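Local coordinates for ABC transporter, substrate-binding protein (Streptococcus pneumoniae, PDB 5G5Y) that captures short- and long-chain fructooligosaccharides, preferring tetrasaccharides and larger, and delivers them to the membrane components of an ABC importer, at residues Val336-Gly341 and Thr378-Pro383; Met8-Pro13 and Ile62-Ala67. All blocks are in the same frame, centred on the assembly; numbering follows the deposited sequence.

In the fold
The two contacts lie close together on the same side of the molecule, their centres about 12 Å apart, and follow one another in sequence: contact 2 is complete before contact 1 begins. Contact 2 joins the ends of the adjacent parallel strands 3-10 and 61-63, the two inner strands of a mixed four-stranded sheet. Contact 1 sets the end of helix 332-340 against the loop that leads from helix 370-378 to strand 384-386. They meet directly, Asn64 OD1 lying 2.8 Å from Gly382 N in a probable hydrogen bond. Contact 1 carries the substrate-binding residues Trp340 and Glu379, and Asn64 of contact 2 lies near Lys309, another substrate-binding residue, so the strand ends and the loop probably border the fructooligosaccharide site together.

Contact 1: residues Val336-Gly341 and Thr378-Pro383; sequences VQNNWG and TEVGGP
With chi1 of Val380 at -47°, CG2 sits between the backbone N and the carbonyl carbon, while Asn338 holds its CG anti to its own carbonyl carbon (chi1 -70°). The two side chains cross at a slant, and the valine methyl presses on the carboxamide, CG2 to Asn338 CG 3.4 Å. Asn338 ND2 gives a hydrogen bond to a water at 2.9 Å, and that water donates to Gly381 O and Pro383 O; Gln329 is a further partner of ND2. Asn338 O accepts two N-H groups in succession, Val380 N at 2.9 Å in the carbonyl plane on a lone pair, and Gly381 N at 3.0 Å from 41° above that plane. In this way the last turn of helix 332-340 is stitched to the loop leaving helix 370-378, in what is probably the cleft-lining region of this bacterial solute-binding protein, where Trp340 and Glu379 both bind substrate. Glu379 CB lies 3.5 Å from Asn338 O, and its carboxylate OE1 comes within 3.2 Å of Asn339 O. These are two acceptors, and Arg375 bridges them, with NE in a salt bridge to OE1 and NH2 hydrogen-bonded to Asn339 O. Gly341, the first residue past the helix, has positive phi, and its CA rests 3.6 Å from Thr378 OG1, a hydroxyl bonded to Leu374 O.

Contact 2: residues Met8-Pro13 and Ile62-Ala67; sequences MTASSP and IHNDGA
Thr9 and His63 lie side by side on one face of the sheet, and Thr9 OG1 meets the edge of the imidazole in its plane, 2.8 Å from His63 ND1 in a hydrogen bond. Thr9 OG1 and His63 CG are both anti to their backbone N, chi1 -168° and 173°. This bond and the one from His63 N to Met8 O, at 2.7 Å, make the tight part of the contact, where strands 3-10 and 61-63 pair in parallel through Met8 and Ile62. On the opposite face from Thr9 and His63, Met8 SD touches Ile62 CG2 less closely, at 4.1 Å. At the looser end, where strand 61-63 has stopped, the partly exposed Ala10 and Asn64 are joined by one side-chain bond, Asn64 ND2 to Ala10 O at 2.9 Å, nearly straight at the hydrogen but 38° above the carbonyl plane; after these residues the chains diverge. Ala10 N is buried here without a partner. Trp38 meets the His63 ring edge-to-face. With OD1 already engaged by Gly382 N, both ends of the Asn64 amide are held, which should fix its flip, ND2 turned to the strand and OD1 to Gly382.

Contact 1: residues Val336-Gly341 and Thr378-Pro383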
ATOM      1  N   VAL A 336      15.391  -5.958  -8.778  1.00 14.18           N
ATOM      2  CA  VAL A 336      14.425  -7.009  -8.713  1.00 14.17           C
ATOM      3  C   VAL A 336      14.854  -8.030  -7.643  1.00 14.04           C
ATOM      4  O   VAL A 336      14.066  -8.380  -6.780  1.00 14.03           O
ATOM      5  CB  VAL A 336      14.207  -7.675 -10.090  1.00 14.67           C
ATOM      6  CG1 VAL A 336      13.438  -8.974  -9.981  1.00 15.55           C
ATOM      7  CG2 VAL A 336      13.532  -6.692 -11.054  1.00 15.33           C
ATOM      8  N   GLN A 337      16.108  -8.473  -7.686  1.00 13.95           N
ATOM      9  CA  GLN A 337      16.587  -9.462  -6.701  1.00 14.47           C
ATOM     10  C   GLN A 337      16.598  -8.897  -5.291  1.00 14.28           C
ATOM     11  O   GLN A 337      16.140  -9.566  -4.335  1.00 14.16           O
ATOM     12  CB  GLN A 337      17.987  -9.932  -7.067  1.00 14.71           C
ATOM     13  CG  GLN A 337      18.059 -10.705  -8.350  1.00 14.85           C
ATOM     14  CD  GLN A 337      19.489 -11.004  -8.718  1.00 16.05           C
ATOM     15  OE1 GLN A 337      20.079 -11.898  -8.147  1.00 16.97           O
ATOM     16  NE2 GLN A 337      20.049 -10.242  -9.671  1.00 16.69           N
ATOM     17  N   ASN A 338      17.056  -7.652  -5.136  1.00 13.69           N
ATOM     18  CA  ASN A 338      17.090  -7.060  -3.794  1.00 13.96           C
ATOM     19  C   ASN A 338      15.708  -7.047  -3.141  1.00 13.53           C
ATOM     20  O   ASN A 338      15.571  -7.274  -1.936  1.00 13.58           O
ATOM     21  CB  ASN A 338      17.666  -5.644  -3.811  1.00 13.40           C
ATOM     22  CG  ASN A 338      19.162  -5.624  -4.109  1.00 14.03           C
ATOM     23  OD1 ASN A 338      19.791  -6.666  -4.330  1.00 13.68           O
ATOM     24  ND2 ASN A 338      19.725  -4.425  -4.157  1.00 13.55           N
ATOM     25  N   ASN A 339      14.699  -6.823  -3.964  1.00 14.38           N
ATOM     26  CA  ASN A 339      13.316  -6.744  -3.511  1.00 14.62           C
ATOM     27  C   ASN A 339      12.749  -8.134  -3.176  1.00 14.38           C
ATOM     28  O   ASN A 339      11.997  -8.274  -2.223  1.00 15.09           O
ATOM     29  CB  ASN A 339      12.459  -6.118  -4.609  1.00 14.61           C
ATOM     30  CG  ASN A 339      11.093  -5.622  -4.106  1.00 15.53           C
ATOM     31  OD1 ASN A 339      11.011  -4.914  -3.111  1.00 16.30           O
ATOM     32  ND2 ASN A 339      10.034  -5.961  -4.820  1.00 15.01           N
ATOM     33  N   TRP A 340      13.048  -9.124  -4.012  1.00 14.41           N
ATOM     34  CA  TRP A 340      12.294 -10.383  -4.006  1.00 15.03           C
ATOM     35  C   TRP A 340      13.063 -11.681  -3.733  1.00 16.26           C
ATOM     36  O   TRP A 340      12.424 -12.675  -3.363  1.00 17.96           O
ATOM     37  CB  TRP A 340      11.501 -10.536  -5.315  1.00 15.08           C
ATOM     38  CG  TRP A 340      10.233  -9.766  -5.393  1.00 15.43           C
ATOM     39  CD1 TRP A 340       9.292  -9.607  -4.392  1.00 15.65           C
ATOM     40  CD2 TRP A 340       9.693  -9.110  -6.546  1.00 14.79           C
ATOM     41  NE1 TRP A 340       8.219  -8.847  -4.854  1.00 15.43           N
ATOM     42  CE2 TRP A 340       8.432  -8.542  -6.170  1.00 15.03           C
ATOM     43  CE3 TRP A 340      10.148  -8.915  -7.846  1.00 14.78           C
ATOM     44  CZ2 TRP A 340       7.658  -7.774  -7.051  1.00 14.84           C
ATOM     45  CZ3 TRP A 340       9.343  -8.179  -8.731  1.00 14.89           C
ATOM     46  CH2 TRP A 340       8.124  -7.624  -8.322  1.00 14.51           C
ATOM     47  N   GLY A 341      14.374 -11.708  -3.987  1.00 17.32           N
ATOM     48  CA  GLY A 341      15.173 -12.921  -3.820  1.00 17.86           C
ATOM     49  C   GLY A 341      16.146 -13.137  -4.942  1.00 19.01           C
ATOM     50  O   GLY A 341      16.402 -12.234  -5.727  1.00 17.89           O
ATOM     51  N   THR A 378      16.349 -14.280   1.846  1.00 18.25           N
ATOM     52  CA  THR A 378      17.203 -14.063   0.660  1.00 17.69           C
ATOM     53  C   THR A 378      17.169 -12.650   0.055  1.00 18.12           C
ATOM     54  O   THR A 378      18.116 -12.278  -0.630  1.00 17.69           O
ATOM     55  CB  THR A 378      16.917 -15.122  -0.440  1.00 18.86           C
ATOM     56  OG1 THR A 378      15.581 -15.015  -0.962  1.00 18.87           O
ATOM     57  CG2 THR A 378      17.128 -16.568   0.140  1.00 18.77           C
ATOM     58  N   GLU A 379      16.081 -11.906   0.265  1.00 17.67           N
ATOM     59  CA  GLU A 379      15.983 -10.508  -0.155  1.00 17.92           C
ATOM     60  C   GLU A 379      16.935  -9.639   0.667  1.00 17.77           C
ATOM     61  O   GLU A 379      17.398 -10.031   1.750  1.00 19.05           O
ATOM     62  CB  GLU A 379      14.543  -9.956   0.046  1.00 18.31           C
ATOM     63  CG  GLU A 379      14.221  -9.641   1.507  1.00 21.35           C
ATOM     64  CD  GLU A 379      12.734  -9.389   1.795  1.00 25.86           C
ATOM     65  OE1 GLU A 379      12.021  -8.859   0.922  1.00 25.06           O
ATOM     66  OE2 GLU A 379      12.269  -9.733   2.910  1.00 29.24           O
ATOM     67  N   VAL A 380      17.196  -8.426   0.195  1.00 16.66           N
ATOM     68  CA  VAL A 380      17.961  -7.485   0.990  1.00 17.96           C
ATOM     69  C   VAL A 380      17.267  -6.174   1.298  1.00 17.55           C
ATOM     70  O   VAL A 380      17.737  -5.445   2.179  1.00 17.08           O
ATOM     71  CB  VAL A 380      19.370  -7.198   0.381  1.00 21.33           C
ATOM     72  CG1 VAL A 380      20.092  -8.507  -0.013  1.00 22.31           C
ATOM     73  CG2 VAL A 380      19.283  -6.332  -0.811  1.00 22.81           C
ATOM     74  N   GLY A 381      16.191  -5.840   0.590  1.00 16.88           N
ATOM     75  CA  GLY A 381      15.505  -4.569   0.816  1.00 17.31           C
ATOM     76  C   GLY A 381      16.387  -3.440   0.351  1.00 16.93           C
ATOM     77  O   GLY A 381      17.126  -3.583  -0.628  1.00 18.25           O
ATOM     78  N   GLY A 382      16.336  -2.328   1.073  1.00 16.95           N
ATOM     79  CA  GLY A 382      17.113  -1.175   0.743  1.00 16.78           C
ATOM     80  C   GLY A 382      16.572  -0.401  -0.448  1.00 15.69           C
ATOM     81  O   GLY A 382      15.456  -0.670  -0.933  1.00 15.31           O
ATOM     82  N   PRO A 383      17.382   0.550  -0.953  1.00 15.49           N
ATOM     83  CA  PRO A 383      16.940   1.410  -2.053  1.00 15.25           C
ATOM     84  C   PRO A 383      16.959   0.639  -3.377  1.00 15.19           C
ATOM     85  O   PRO A 383      17.935  -0.081  -3.688  1.00 16.88           O
ATOM     86  CB  PRO A 383      17.972   2.533  -2.031  1.00 15.75           C
ATOM     87  CG  PRO A 383      19.230   1.845  -1.605  1.00 15.84           C
ATOM     88  CD  PRO A 383      18.799   0.789  -0.613  1.00 15.58           C
TER
HETATM   89  O   HOH W   1      18.535  -2.398  -2.488  1.00 13.81           O

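Contact 2: residues Met8-Pro13 and Ile62-Ala67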
ATOM      1  N   MET A   8      24.521   0.401   8.775  1.00 15.98           N
ATOM      2  CA  MET A   8      23.468  -0.152   9.647  1.00 16.00           C
ATOM      3  C   MET A   8      22.357  -0.655   8.736  1.00 16.94           C
ATOM      4  O   MET A   8      22.075  -0.032   7.690  1.00 18.83           O
ATOM      5  CB  MET A   8      22.930   0.908  10.578  1.00 16.63           C
ATOM      6  CG  MET A   8      21.902   0.415  11.611  1.00 17.72           C
ATOM      7  SD  MET A   8      20.971   1.771  12.328  1.00 19.32           S
ATOM      8  CE  MET A   8      22.222   2.837  12.968  1.00 19.74           C
ATOM      9  N   THR A   9      21.743  -1.777   9.084  1.00 16.29           N
ATOM     10  CA  THR A   9      20.642  -2.308   8.300  1.00 17.13           C
ATOM     11  C   THR A   9      19.569  -2.962   9.164  1.00 17.58           C
ATOM     12  O   THR A   9      19.790  -3.219  10.342  1.00 16.25           O
ATOM     13  CB  THR A   9      21.154  -3.280   7.202  1.00 17.75           C
ATOM     14  OG1 THR A   9      20.106  -3.565   6.266  1.00 19.50           O
ATOM     15  CG2 THR A   9      21.702  -4.582   7.774  1.00 19.25           C
ATOM     16  N   ALA A  10      18.431  -3.198   8.536  1.00 17.17           N
ATOM     17  CA  ALA A  10      17.320  -3.903   9.112  1.00 18.56           C
ATOM     18  C   ALA A  10      17.075  -5.159   8.264  1.00 19.21           C
ATOM     19  O   ALA A  10      17.055  -5.124   7.020  1.00 19.75           O
ATOM     20  CB  ALA A  10      16.082  -3.017   9.099  1.00 18.69           C
ATOM     21  N   SER A  11      16.877  -6.281   8.913  1.00 20.09           N
ATOM     22  CA  SER A  11      16.546  -7.519   8.205  1.00 21.70           C
ATOM     23  C   SER A  11      15.631  -8.387   9.032  1.00 22.60           C
ATOM     24  O   SER A  11      15.468  -8.182  10.224  1.00 22.35           O
ATOM     25  CB  SER A  11      17.814  -8.299   7.819  1.00 24.05           C
ATOM     26  OG  SER A  11      18.514  -8.764   8.970  1.00 24.20           O
ATOM     27  N   SER A  12      15.061  -9.371   8.381  1.00 23.56           N
ATOM     28  CA  SER A  12      14.179 -10.344   9.049  1.00 25.15           C
ATOM     29  C   SER A  12      14.993 -11.238  10.007  1.00 24.38           C
ATOM     30  O   SER A  12      16.125 -11.616   9.684  1.00 22.17           O
ATOM     31  CB  SER A  12      13.480 -11.228   8.007  1.00 25.35           C
ATOM     32  OG  SER A  12      12.963 -12.425   8.565  1.00 27.18           O
ATOM     33  N   PRO A  13      14.416 -11.586  11.171  1.00 24.49           N
ATOM     34  CA  PRO A  13      15.061 -12.581  12.061  1.00 24.89           C
ATOM     35  C   PRO A  13      15.272 -13.945  11.404  1.00 24.85           C
ATOM     36  O   PRO A  13      16.117 -14.692  11.850  1.00 25.10           O
ATOM     37  CB  PRO A  13      14.113 -12.690  13.267  1.00 26.76           C
ATOM     38  CG  PRO A  13      12.878 -11.951  12.912  1.00 27.28           C
ATOM     39  CD  PRO A  13      13.111 -11.118  11.677  1.00 26.68           C
ATOM     40  N   ILE A  62      22.637   4.343   6.606  1.00 15.57           N
ATOM     41  CA  ILE A  62      21.620   3.492   7.226  1.00 15.64           C
ATOM     42  C   ILE A  62      20.835   2.920   6.038  1.00 15.68           C
ATOM     43  O   ILE A  62      20.206   3.673   5.296  1.00 15.92           O
ATOM     44  CB  ILE A  62      20.714   4.295   8.166  1.00 17.45           C
ATOM     45  CG1 ILE A  62      21.546   4.969   9.266  1.00 17.98           C
ATOM     46  CG2 ILE A  62      19.623   3.401   8.766  1.00 17.82           C
ATOM     47  CD1 ILE A  62      20.742   5.940  10.131  1.00 19.66           C
ATOM     48  N   HIS A  63      20.919   1.602   5.874  1.00 15.13           N
ATOM     49  CA  HIS A  63      20.367   0.832   4.768  1.00 15.38           C
ATOM     50  C   HIS A  63      19.057   0.184   5.203  1.00 15.97           C
ATOM     51  O   HIS A  63      18.948  -0.325   6.315  1.00 15.93           O
ATOM     52  CB  HIS A  63      21.400  -0.190   4.371  1.00 14.77           C
ATOM     53  CG  HIS A  63      20.972  -1.186   3.361  1.00 15.01           C
ATOM     54  ND1 HIS A  63      20.373  -2.366   3.706  1.00 15.35           N
ATOM     55  CD2 HIS A  63      21.142  -1.228   2.020  1.00 15.11           C
ATOM     56  CE1 HIS A  63      20.148  -3.087   2.620  1.00 15.53           C
ATOM     57  NE2 HIS A  63      20.624  -2.426   1.585  1.00 15.53           N
ATOM     58  N   ASN A  64      18.066   0.206   4.327  1.00 16.42           N
ATOM     59  CA  ASN A  64      16.755  -0.388   4.602  1.00 19.60           C
ATOM     60  C   ASN A  64      16.075   0.300   5.775  1.00 20.92           C
ATOM     61  O   ASN A  64      15.416  -0.311   6.590  1.00 24.48           O
ATOM     62  CB  ASN A  64      16.890  -1.919   4.791  1.00 18.84           C
ATOM     63  CG  ASN A  64      15.651  -2.683   4.387  1.00 20.69           C
ATOM     64  OD1 ASN A  64      14.924  -2.275   3.478  1.00 19.41           O
ATOM     65  ND2 ASN A  64      15.426  -3.832   5.022  1.00 21.56           N
ATOM     66  N   ASP A  65      16.211   1.609   5.801  1.00 23.46           N
ATOM     67  CA  ASP A  65      15.893   2.435   6.951  1.00 27.13           C
ATOM     68  C   ASP A  65      14.417   2.674   7.280  1.00 31.30           C
ATOM     69  O   ASP A  65      14.067   2.807   8.477  1.00 33.28           O
ATOM     70  CB  ASP A  65      16.532   3.813   6.743  1.00 27.56           C
ATOM     71  CG  ASP A  65      16.404   4.733   7.987  1.00 30.17           C
ATOM     72  OD1 ASP A  65      16.192   4.236   9.155  1.00 29.39           O
ATOM     73  OD2 ASP A  65      16.522   5.953   7.773  1.00 25.46           O
ATOM     74  N   GLY A  66      13.585   2.849   6.264  1.00 28.89           N
ATOM     75  CA  GLY A  66      12.143   3.156   6.482  1.00 29.52           C
ATOM     76  C   GLY A  66      11.706   4.318   7.400  1.00 28.52           C
ATOM     77  O   GLY A  66      10.637   4.254   7.988  1.00 31.98           O
ATOM     78  N   ALA A  67      12.472   5.390   7.507  1.00 25.27           N
ATOM     79  CA  ALA A  67      12.108   6.480   8.426  1.00 25.89           C
ATOM     80  C   ALA A  67      10.909   7.304   7.951  1.00 27.28           C
ATOM     81  O   ALA A  67      10.657   7.373   6.757  1.00 24.40           O
ATOM     82  CB  ALA A  67      13.270   7.401   8.596  1.00 26.23           C
TER